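Local structure of cytochrome P450 113A1 (2JJP) at residues Thr247-Asn252 with Arg285-Gln290; Gly163-Ala168 with Asp188-Leu193; Thr17-Pro22 with Pro42-Arg47. The protein hydroxylates the macrolactone ring of erythromycin D at C-12 to give erythromycin C, using heme, molecular oxygen and NADPH in erythromycin biosynthesis. The protein carries 2 engineered substitutions. All blocks are in the same frame, centred on the assembly; numbering follows the deposited sequence.

The three contacts lie at different depths of one P450 fold, and all approach the pocket that holds the azole ligand KLN. Interaction 1 is the deepest, its centre about 7 Å from that of the chain; it touches the heme through L249, P287 and F288, and KLN through F288 and Q290. Interaction 2 belongs to the lid, where the L190 side chain is about 7 Å from KLN. Interaction 3 lies on the surface at the other end of the ligand, with the D46 side chain about 6 Å from it. The centres of interactions 2 and 3 are about 31 Å apart, whereas interaction 1 is about 20 Å from the former and about 23 Å from the latter.

Interaction 1. Residues Thr247-Asn252 with Arg285-Gln290; sequences TVLLGN and RPPFPQ. With KLN (1-acetyl-4-(4-{[(2S,4R)-2-(2,4-dichlorophenyl)-2-(1H-imidazol-1-ylmethyl)-1,3-dioxolan-4-yl]methoxy}phenyl)piperazine), chain C.
L249 and P287 bring the two backbones nearest, 5.8 Å between their CA atoms, where a mid-helix turn of 228-259, the long central helix of the P450 fold, meets the irregular chain that leaves helix 274-284. R285 is the first residue to leave helical geometry, and the N252 and R285 CA atoms are 6.6 Å apart. The chain then passes P286, P287 and P289 on its way to strand 290-295.

P287 presents two ring carbons to the helix: its CB lies 3.8 Å from V248 CG1, and its CG is 4.0 Å from L249 CB. The V248 methyl gets there because CG1 is anti to the backbone N (chi1 174°). One turn later the contact becomes polar. N252 ND2 donates to R285 O over 3.2 Å, in a bond bent to 139° at the hydrogen, with the donor well above the carbonyl plane. The same amide also gives to L394 O and accepts from R255, so several bonds fix its rotation. The R285 chain runs extended past N252, its guanidinium paired with E27 and E259 and hydrogen-bonded to T256 OG1.

F288, between P287 and P289, reaches the ligand. KLN C4 sits over one face of the F288 ring, toward its rim, 3.3 Å from F288 CZ. Farther along, Q290 O is 3.0 Å from KLN C16, and the Q290 amide lies alongside the piperazine carbons.

L249, P287 and F288 also touch the heme. The chemistry is thus divided: a buried carbonyl just past the helix end receives a bent hydrogen bond from an asparagine amide that also serves L394 O, the nearby arginine charge is balanced by two carboxylates, and apolar surface is turned to the heme and to the azole.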
loop_
_atom_site.group_PDB
_atom_site.type_symbol
_atom_site.label_atom_id
_atom_site.label_comp_id
_atom_site.label_asym_id
_atom_site.label_seq_id
_atom_site.Cartn_x
_atom_site.Cartn_y
_atom_site.Cartn_z
ATOM N N THR A 247 4.343 4.291 5.499
ATOM C CA THR A 247 5.145 5.463 5.120
ATOM C C THR A 247 4.387 6.422 4.155
ATOM O O THR A 247 4.439 7.651 4.297
ATOM C CB THR A 247 6.495 5.011 4.563
ATOM O OG1 THR A 247 6.945 3.875 5.339
ATOM C CG2 THR A 247 7.527 6.112 4.639
ATOM N N VAL A 248 3.664 5.854 3.197
ATOM C CA VAL A 248 2.852 6.630 2.282
ATOM C C VAL A 248 1.521 7.068 2.927
ATOM O O VAL A 248 1.163 8.204 2.832
ATOM C CB VAL A 248 2.559 5.858 0.979
ATOM C CG1 VAL A 248 1.588 6.657 0.108
ATOM C CG2 VAL A 248 3.889 5.524 0.231
ATOM N N LEU A 249 0.804 6.165 3.569
ATOM C CA LEU A 249 -0.516 6.519 4.092
ATOM C C LEU A 249 -0.413 7.624 5.121
ATOM O O LEU A 249 -1.207 8.538 5.087
ATOM C CB LEU A 249 -1.234 5.306 4.712
ATOM C CG LEU A 249 -2.643 5.565 5.279
ATOM C CD1 LEU A 249 -3.673 6.273 4.308
ATOM C CD2 LEU A 249 -3.283 4.255 5.871
ATOM N N LEU A 250 0.535 7.539 6.047
ATOM C CA LEU A 250 0.585 8.493 7.170
ATOM C C LEU A 250 0.924 9.895 6.709
ATOM O O LEU A 250 0.406 10.860 7.269
ATOM C CB LEU A 250 1.613 8.055 8.207
ATOM C CG LEU A 250 1.661 8.879 9.516
ATOM C CD1 LEU A 250 0.329 8.941 10.208
ATOM C CD2 LEU A 250 2.741 8.330 10.451
ATOM N N GLY A 251 1.784 9.986 5.691
ATOM C CA GLY A 251 2.031 11.239 4.992
ATOM C C GLY A 251 0.748 11.738 4.362
ATOM O O GLY A 251 0.472 12.921 4.426
ATOM N N ASN A 252 -0.046 10.835 3.767
ATOM C CA ASN A 252 -1.295 11.281 3.116
ATOM C C ASN A 252 -2.292 11.796 4.122
ATOM O O ASN A 252 -2.954 12.808 3.866
ATOM C CB ASN A 252 -1.924 10.193 2.241
ATOM C CG ASN A 252 -1.097 9.911 0.983
ATOM O OD1 ASN A 252 -0.148 10.650 0.685
ATOM N ND2 ASN A 252 -1.473 8.849 0.216
ATOM N N ARG A 285 -7.121 9.499 -0.792
ATOM C CA ARG A 285 -5.766 9.337 -1.369
ATOM C C ARG A 285 -5.180 7.928 -1.147
ATOM O O ARG A 285 -4.396 7.727 -0.230
ATOM C CB ARG A 285 -4.809 10.389 -0.806
ATOM C CG ARG A 285 -5.002 11.730 -1.425
ATOM C CD ARG A 285 -4.198 12.770 -0.679
ATOM N NE ARG A 285 -4.091 14.029 -1.414
ATOM C CZ ARG A 285 -4.161 15.222 -0.851
ATOM N NH1 ARG A 285 -4.400 15.331 0.468
ATOM N NH2 ARG A 285 -4.032 16.311 -1.611
ATOM N N PRO A 286 -5.547 6.958 -1.997
ATOM C CA PRO A 286 -5.083 5.605 -1.837
ATOM C C PRO A 286 -3.594 5.516 -2.124
ATOM O O PRO A 286 -3.150 5.955 -3.175
ATOM C CB PRO A 286 -5.876 4.829 -2.902
ATOM C CG PRO A 286 -6.220 5.791 -3.917
ATOM C CD PRO A 286 -6.426 7.103 -3.169
ATOM N N PRO A 287 -2.812 4.970 -1.189
ATOM C CA PRO A 287 -1.382 4.795 -1.371
ATOM C C PRO A 287 -1.080 4.139 -2.685
ATOM O O PRO A 287 -0.133 4.570 -3.376
ATOM C CB PRO A 287 -0.991 3.897 -0.190
ATOM C CG PRO A 287 -1.929 4.347 0.887
ATOM C CD PRO A 287 -3.245 4.504 0.137
ATOM N N PHE A 288 -1.878 3.123 -3.028
ATOM C CA PHE A 288 -1.797 2.451 -4.319
ATOM C C PHE A 288 -2.969 2.752 -5.243
ATOM O O PHE A 288 -4.022 2.114 -5.138
ATOM C CB PHE A 288 -1.624 0.935 -4.135
ATOM C CG PHE A 288 -0.382 0.562 -3.341
ATOM C CD1 PHE A 288 -0.496 0.041 -2.036
ATOM C CD2 PHE A 288 0.867 0.739 -3.878
ATOM C CE1 PHE A 288 0.625 -0.289 -1.279
ATOM C CE2 PHE A 288 2.015 0.389 -3.143
ATOM C CZ PHE A 288 1.890 -0.110 -1.833
ATOM N N PRO A 289 -2.774 3.688 -6.186
ATOM C CA PRO A 289 -3.893 4.125 -7.037
ATOM C C PRO A 289 -4.278 3.150 -8.140
ATOM O O PRO A 289 -5.381 3.243 -8.661
ATOM C CB PRO A 289 -3.360 5.412 -7.668
ATOM C CG PRO A 289 -1.813 5.161 -7.781
ATOM C CD PRO A 289 -1.510 4.418 -6.488
ATOM N N GLN A 290 -3.386 2.233 -8.509
ATOM C CA GLN A 290 -3.626 1.299 -9.608
ATOM C C GLN A 290 -3.158 -0.058 -9.195
ATOM O O GLN A 290 -2.095 -0.185 -8.566
ATOM C CB GLN A 290 -2.799 1.648 -10.859
ATOM C CG GLN A 290 -2.763 3.069 -11.230
ATOM C CD GLN A 290 -1.662 3.330 -12.224
ATOM O OE1 GLN A 290 -0.629 3.895 -11.875
ATOM N NE2 GLN A 290 -1.858 2.879 -13.464
HETATM N N1 KLN C . 1.295 -3.726 -1.267
HETATM C C1 KLN C . 0.025 -3.711 -0.825
HETATM N N2 KLN C . -0.019 -4.174 0.436
HETATM C C2 KLN C . 1.238 -4.500 0.795
HETATM C C3 KLN C . 2.063 -4.211 -0.283
HETATM C C4 KLN C . 1.740 -3.345 -2.596
HETATM C C5 KLN C . 1.438 -4.547 -3.498
HETATM O O1 KLN C . 2.108 -4.440 -4.738
HETATM C C6 KLN C . 1.313 -5.150 -5.686
HETATM C C7 KLN C . -0.087 -5.117 -5.115
HETATM O O2 KLN C . 0.055 -4.600 -3.798
HETATM C C8 KLN C . 1.763 -5.870 -2.874
HETATM C C9 KLN C . 3.078 -6.260 -2.655
HETATM C C10 KLN C . 3.339 -7.491 -2.069
HETATM C C11 KLN C . 2.267 -8.321 -1.735
HETATM C C12 KLN C . 0.960 -7.920 -1.967
HETATM C C13 KLN C . 0.702 -6.694 -2.537
HETATM CL CL1 KLN C . 2.521 -9.911 -1.010
HETATM C C14 KLN C . 1.294 -4.471 -7.045
HETATM O O3 KLN C . 1.264 -3.046 -7.019
HETATM C C15 KLN C . 1.456 -2.452 -8.235
HETATM C C16 KLN C . 0.431 -1.734 -8.822
HETATM C C17 KLN C . 0.614 -1.140 -10.069
HETATM C C18 KLN C . 1.821 -1.247 -10.760
HETATM C C19 KLN C . 2.857 -1.993 -10.171
HETATM C C20 KLN C . 2.676 -2.589 -8.917
HETATM N N3 KLN C . 1.966 -0.646 -12.049
HETATM C C21 KLN C . 1.044 0.495 -12.221
HETATM C C22 KLN C . 1.681 1.621 -13.027
HETATM N N4 KLN C . 2.451 1.122 -14.181
HETATM C C23 KLN C . 3.470 0.120 -13.813
HETATM C C24 KLN C . 3.355 -0.250 -12.339
HETATM C C25 KLN C . 3.083 2.230 -14.833
HETATM O O4 KLN C . 3.825 2.996 -14.218
HETATM C C26 KLN C . 2.824 2.448 -16.298
HETATM CL CL2 KLN C . 4.403 -5.179 -3.113
#

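Interaction 2. Residues Gly163-Ala168 with Asp188-Leu193; sequences GDWSGA and DVLNPL
W165 and L193 bring together the two helices that form the lid of a P450, the F helix (164-170) and the G helix (181-206). Their axes come within 10.0 Å and run roughly antiparallel, at 151°. The indole is the large bump on the F side, and L193 lays both methyls against one of its faces. CD1 of L193 stands 3.9 Å from the centroid of the W165 six-membered ring, 7° off the normal, a CH-pi contact; the neighbouring methyl lies toward the rim.

V189, one turn earlier, fills the hollow between W165 and A168. Its CG1, turned away from the residue's own amide nitrogen (chi1 175°), comes to the edge of the indole, 3.6 Å from W165 CD1. The other methyl points at the small A168, whose CB is 4.3 Å from V189 CG2. L190 brushes the indole obliquely with CD2.

Behind this seam, helix 228-259 completes the packing: W165 touches L240 and meets the H243 ring, while L193 touches T236. No hydrogen bond joins the segments, and W165 NE1, buried by the contact, finds no partner in the model. The tightest meeting is W165 CZ2 with L193 CD2, at 3.3 Å.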
loop_
_atom_site.group_PDB
_atom_site.type_symbol
_atom_site.label_atom_id
_atom_site.label_comp_id
_atom_site.label_asym_id
_atom_site.label_seq_id
_atom_site.Cartn_x
_atom_site.Cartn_y
_atom_site.Cartn_z
ATOM N N GLY A 163 13.853 3.772 2.928
ATOM C CA GLY A 163 13.912 2.550 2.145
ATOM C C GLY A 163 14.844 2.680 0.979
ATOM O O GLY A 163 14.392 2.774 -0.156
ATOM N N ASP A 164 16.144 2.716 1.264
ATOM C CA ASP A 164 17.144 2.725 0.212
ATOM C C ASP A 164 16.807 1.672 -0.860
ATOM O O ASP A 164 16.828 1.983 -2.054
ATOM C CB ASP A 164 18.573 2.556 0.771
ATOM C CG ASP A 164 18.654 1.594 1.969
ATOM O OD1 ASP A 164 19.067 2.050 3.065
ATOM O OD2 ASP A 164 18.321 0.392 1.817
ATOM N N TRP A 165 16.450 0.455 -0.444
ATOM C CA TRP A 165 16.100 -0.580 -1.413
ATOM C C TRP A 165 14.628 -0.493 -1.829
ATOM O O TRP A 165 14.275 -0.826 -2.962
ATOM C CB TRP A 165 16.452 -1.983 -0.896
ATOM C CG TRP A 165 15.274 -2.726 -0.385
ATOM C CD1 TRP A 165 14.278 -3.297 -1.130
ATOM C CD2 TRP A 165 14.938 -2.961 0.981
ATOM N NE1 TRP A 165 13.346 -3.873 -0.309
ATOM C CE2 TRP A 165 13.725 -3.686 0.992
ATOM C CE3 TRP A 165 15.545 -2.639 2.197
ATOM C CZ2 TRP A 165 13.111 -4.092 2.168
ATOM C CZ3 TRP A 165 14.941 -3.043 3.356
ATOM C CH2 TRP A 165 13.736 -3.770 3.336
ATOM N N SER A 166 13.765 -0.073 -0.903
ATOM C CA SER A 166 12.342 0.087 -1.220
ATOM C C SER A 166 12.112 1.319 -2.097
ATOM O O SER A 166 11.182 1.342 -2.893
ATOM C CB SER A 166 11.475 0.117 0.044
ATOM O OG SER A 166 11.837 1.186 0.892
ATOM N N GLY A 167 12.967 2.325 -1.947
ATOM C CA GLY A 167 12.994 3.482 -2.838
ATOM C C GLY A 167 13.471 3.118 -4.236
ATOM O O GLY A 167 12.855 3.512 -5.215
ATOM N N ALA A 168 14.559 2.353 -4.324
ATOM C CA ALA A 168 15.032 1.790 -5.596
ATOM C C ALA A 168 13.941 0.988 -6.290
ATOM O O ALA A 168 13.809 1.034 -7.502
ATOM C CB ALA A 168 16.258 0.907 -5.374
ATOM N N ASP A 188 16.695 -7.965 -9.372
ATOM C CA ASP A 188 17.962 -7.391 -8.930
ATOM C C ASP A 188 17.943 -6.772 -7.536
ATOM O O ASP A 188 18.856 -7.005 -6.761
ATOM C CB ASP A 188 18.419 -6.358 -9.933
ATOM C CG ASP A 188 19.832 -5.872 -9.665
ATOM O OD1 ASP A 188 19.969 -4.633 -9.543
ATOM O OD2 ASP A 188 20.764 -6.723 -9.538
ATOM N N VAL A 189 16.899 -5.999 -7.224
ATOM C CA VAL A 189 16.689 -5.392 -5.905
ATOM C C VAL A 189 16.300 -6.414 -4.777
ATOM O O VAL A 189 16.880 -6.408 -3.685
ATOM C CB VAL A 189 15.604 -4.282 -5.990
ATOM C CG1 VAL A 189 15.280 -3.731 -4.596
ATOM C CG2 VAL A 189 16.036 -3.131 -6.916
ATOM N N LEU A 190 15.359 -7.301 -5.071
ATOM C CA LEU A 190 14.770 -8.173 -4.066
ATOM C C LEU A 190 15.572 -9.382 -3.665
ATOM O O LEU A 190 15.385 -9.900 -2.552
ATOM C CB LEU A 190 13.400 -8.657 -4.533
ATOM C CG LEU A 190 12.441 -7.469 -4.503
ATOM C CD1 LEU A 190 11.084 -7.828 -5.045
ATOM C CD2 LEU A 190 12.370 -6.979 -3.093
ATOM N N ASN A 191 16.375 -9.886 -4.596
ATOM C CA ASN A 191 17.175 -11.100 -4.420
ATOM C C ASN A 191 18.128 -11.130 -3.203
ATOM O O ASN A 191 18.208 -12.159 -2.519
ATOM C CB ASN A 191 17.908 -11.386 -5.751
ATOM C CG ASN A 191 18.642 -12.723 -5.794
ATOM O OD1 ASN A 191 19.359 -13.090 -4.861
ATOM N ND2 ASN A 191 18.526 -13.419 -6.932
ATOM N N PRO A 192 18.868 -10.032 -2.952
ATOM C CA PRO A 192 19.658 -9.987 -1.731
ATOM C C PRO A 192 18.846 -10.025 -0.441
ATOM O O PRO A 192 19.251 -10.655 0.545
ATOM C CB PRO A 192 20.426 -8.668 -1.856
ATOM C CG PRO A 192 19.772 -7.922 -2.944
ATOM C CD PRO A 192 19.102 -8.861 -3.813
ATOM N N LEU A 193 17.702 -9.368 -0.467
ATOM C CA LEU A 193 16.813 -9.339 0.665
ATOM C C LEU A 193 16.119 -10.695 0.883
ATOM O O LEU A 193 16.097 -11.222 2.002
ATOM C CB LEU A 193 15.786 -8.243 0.458
ATOM C CG LEU A 193 15.128 -7.831 1.756
ATOM C CD1 LEU A 193 16.049 -6.816 2.453
ATOM C CD2 LEU A 193 13.778 -7.238 1.390
#

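Interaction 3. Residues Thr17-Pro22 with Pro42-Arg47; sequences TIDEVP and PVWQDR
D19 and V21 of the N-terminal loop meet W44 and R47 in a mixed polar and apolar surface contact, where the chain ahead of helix 27-40 passes the outermost strand 43-45 of the mixed sheet. The polar part is one strong bond: R47 N donates to D19 OD2 over 2.8 Å, nearly straight at 161°, meeting the carboxylate on its syn side but 31° out of its plane. The same oxygen also lies close to D46 CB and the R47 side chain.

W44 supplies the apolar part, edge first. Its side chain swings away from the strand's amide nitrogen at that residue, which carries the indole across to the loop, and D19 OD1 comes to 3.2 Å from W44 CZ2, near the ring plane; carboxylate and ring are turned 49° from each other. V21 meets the same rim, its CG2 3.6 Å from W44 CH2. W33 of helix 27-40 meets the W44 indole edge-to-face, and H52 of the adjacent strand also contacts that ring.

D46 turns its carboxylate elsewhere: OD1 accepts from Y48 N and V50 N, and OD2 bonds H52. D19 and R47 have opposite charges, but their charged ends do not touch, so any attraction is probably mild. D46 and its OD1 bond to Y48 N form an Asx turn, opening the bend of the beta-hairpin that joins strands 43-45 and 51-53 at the sheet edge.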
loop_
_atom_site.group_PDB
_atom_site.type_symbol
_atom_site.label_atom_id
_atom_site.label_comp_id
_atom_site.label_asym_id
_atom_site.label_seq_id
_atom_site.Cartn_x
_atom_site.Cartn_y
_atom_site.Cartn_z
ATOM N N THR A 17 -5.894 10.421 -30.032
ATOM C CA THR A 17 -5.010 9.250 -29.908
ATOM C C THR A 17 -3.542 9.665 -29.717
ATOM O O THR A 17 -2.633 9.189 -30.416
ATOM C CB THR A 17 -5.253 8.238 -31.067
ATOM O OG1 THR A 17 -6.535 7.621 -30.890
ATOM C CG2 THR A 17 -4.204 7.139 -31.100
ATOM N N ILE A 18 -3.340 10.566 -28.757
ATOM C CA ILE A 18 -2.021 10.998 -28.301
ATOM C C ILE A 18 -1.925 10.949 -26.761
ATOM O O ILE A 18 -2.324 11.891 -26.060
ATOM C CB ILE A 18 -1.620 12.386 -28.908
ATOM C CG1 ILE A 18 -0.087 12.612 -28.865
ATOM C CG2 ILE A 18 -2.473 13.550 -28.339
ATOM C CD1 ILE A 18 0.643 12.299 -27.530
ATOM N N ASP A 19 -1.400 9.819 -26.272
ATOM C CA ASP A 19 -1.205 9.536 -24.849
ATOM C C ASP A 19 -0.596 10.689 -24.078
ATOM O O ASP A 19 0.497 11.193 -24.434
ATOM C CB ASP A 19 -0.253 8.345 -24.659
ATOM C CG ASP A 19 -0.944 6.995 -24.761
ATOM O OD1 ASP A 19 -1.948 6.890 -25.497
ATOM O OD2 ASP A 19 -0.439 6.042 -24.124
ATOM N N GLU A 20 -1.286 11.090 -23.019
ATOM C CA GLU A 20 -0.612 11.810 -21.955
ATOM C C GLU A 20 -0.573 10.944 -20.680
ATOM O O GLU A 20 0.372 10.165 -20.491
ATOM C CB GLU A 20 -1.182 13.233 -21.757
ATOM C CG GLU A 20 -2.248 13.425 -20.698
ATOM C CD GLU A 20 -3.097 14.660 -20.980
ATOM O OE1 GLU A 20 -3.671 14.751 -22.098
ATOM O OE2 GLU A 20 -3.192 15.539 -20.089
ATOM N N VAL A 21 -1.632 11.011 -19.873
ATOM C CA VAL A 21 -1.649 10.530 -18.473
ATOM C C VAL A 21 -0.864 11.586 -17.674
ATOM O O VAL A 21 0.379 11.546 -17.615
ATOM C CB VAL A 21 -1.039 9.079 -18.241
ATOM C CG1 VAL A 21 -1.561 8.471 -16.945
ATOM C CG2 VAL A 21 -1.313 8.129 -19.416
ATOM N N PRO A 22 -1.580 12.551 -17.074
ATOM C CA PRO A 22 -0.781 13.361 -16.176
ATOM C C PRO A 22 -0.160 12.370 -15.209
ATOM O O PRO A 22 -0.845 11.477 -14.733
ATOM C CB PRO A 22 -1.799 14.246 -15.480
ATOM C CG PRO A 22 -3.014 14.255 -16.395
ATOM C CD PRO A 22 -2.999 12.946 -17.116
ATOM N N PRO A 42 -14.141 5.168 -20.536
ATOM C CA PRO A 42 -14.029 4.377 -19.290
ATOM C C PRO A 42 -13.128 3.146 -19.403
ATOM O O PRO A 42 -12.652 2.642 -18.378
ATOM C CB PRO A 42 -15.462 3.941 -18.997
ATOM C CG PRO A 42 -16.158 4.039 -20.296
ATOM C CD PRO A 42 -15.492 5.139 -21.096
ATOM N N VAL A 43 -12.908 2.655 -20.617
ATOM C CA VAL A 43 -11.910 1.621 -20.846
ATOM C C VAL A 43 -11.001 2.099 -21.971
ATOM O O VAL A 43 -11.451 2.341 -23.083
ATOM C CB VAL A 43 -12.555 0.236 -21.129
ATOM C CG1 VAL A 43 -11.517 -0.851 -21.214
ATOM C CG2 VAL A 43 -13.588 -0.057 -20.034
ATOM N N TRP A 44 -9.734 2.254 -21.647
ATOM C CA TRP A 44 -8.758 2.888 -22.518
ATOM C C TRP A 44 -7.562 2.011 -22.779
ATOM O O TRP A 44 -7.037 1.393 -21.864
ATOM C CB TRP A 44 -8.299 4.193 -21.870
ATOM C CG TRP A 44 -7.228 4.956 -22.636
ATOM C CD1 TRP A 44 -7.275 5.331 -23.948
ATOM C CD2 TRP A 44 -5.969 5.446 -22.117
ATOM N NE1 TRP A 44 -6.138 6.019 -24.278
ATOM C CE2 TRP A 44 -5.310 6.092 -23.180
ATOM C CE3 TRP A 44 -5.338 5.387 -20.867
ATOM C CZ2 TRP A 44 -4.054 6.680 -23.035
ATOM C CZ3 TRP A 44 -4.108 5.973 -20.717
ATOM C CH2 TRP A 44 -3.466 6.613 -21.802
ATOM N N GLN A 45 -7.091 2.004 -24.030
ATOM C CA GLN A 45 -5.862 1.353 -24.380
ATOM C C GLN A 45 -4.747 2.402 -24.677
ATOM O O GLN A 45 -4.883 3.232 -25.575
ATOM C CB GLN A 45 -6.165 0.436 -25.582
ATOM C CG GLN A 45 -5.007 -0.300 -26.109
ATOM C CD GLN A 45 -5.248 -0.889 -27.492
ATOM O OE1 GLN A 45 -4.669 -1.926 -27.846
ATOM N NE2 GLN A 45 -6.103 -0.241 -28.279
ATOM N N ASP A 46 -3.676 2.377 -23.890
ATOM C CA ASP A 46 -2.563 3.301 -24.051
ATOM C C ASP A 46 -1.619 2.835 -25.144
ATOM O O ASP A 46 -1.818 1.757 -25.698
ATOM C CB ASP A 46 -1.789 3.499 -22.713
ATOM C CG ASP A 46 -1.019 2.250 -22.244
ATOM O OD1 ASP A 46 -0.719 1.282 -23.013
ATOM O OD2 ASP A 46 -0.684 2.254 -21.047
ATOM N N ARG A 47 -0.542 3.600 -25.385
ATOM C CA ARG A 47 0.370 3.290 -26.488
ATOM C C ARG A 47 1.227 2.034 -26.339
ATOM O O ARG A 47 1.863 1.609 -27.323
ATOM C CB ARG A 47 1.258 4.458 -26.830
ATOM C CG ARG A 47 2.304 4.791 -25.785
ATOM C CD ARG A 47 2.955 6.032 -26.312
ATOM N NE ARG A 47 4.320 6.229 -25.896
ATOM C CZ ARG A 47 5.377 5.922 -26.633
ATOM N NH1 ARG A 47 5.234 5.359 -27.836
ATOM N NH2 ARG A 47 6.583 6.177 -26.145
#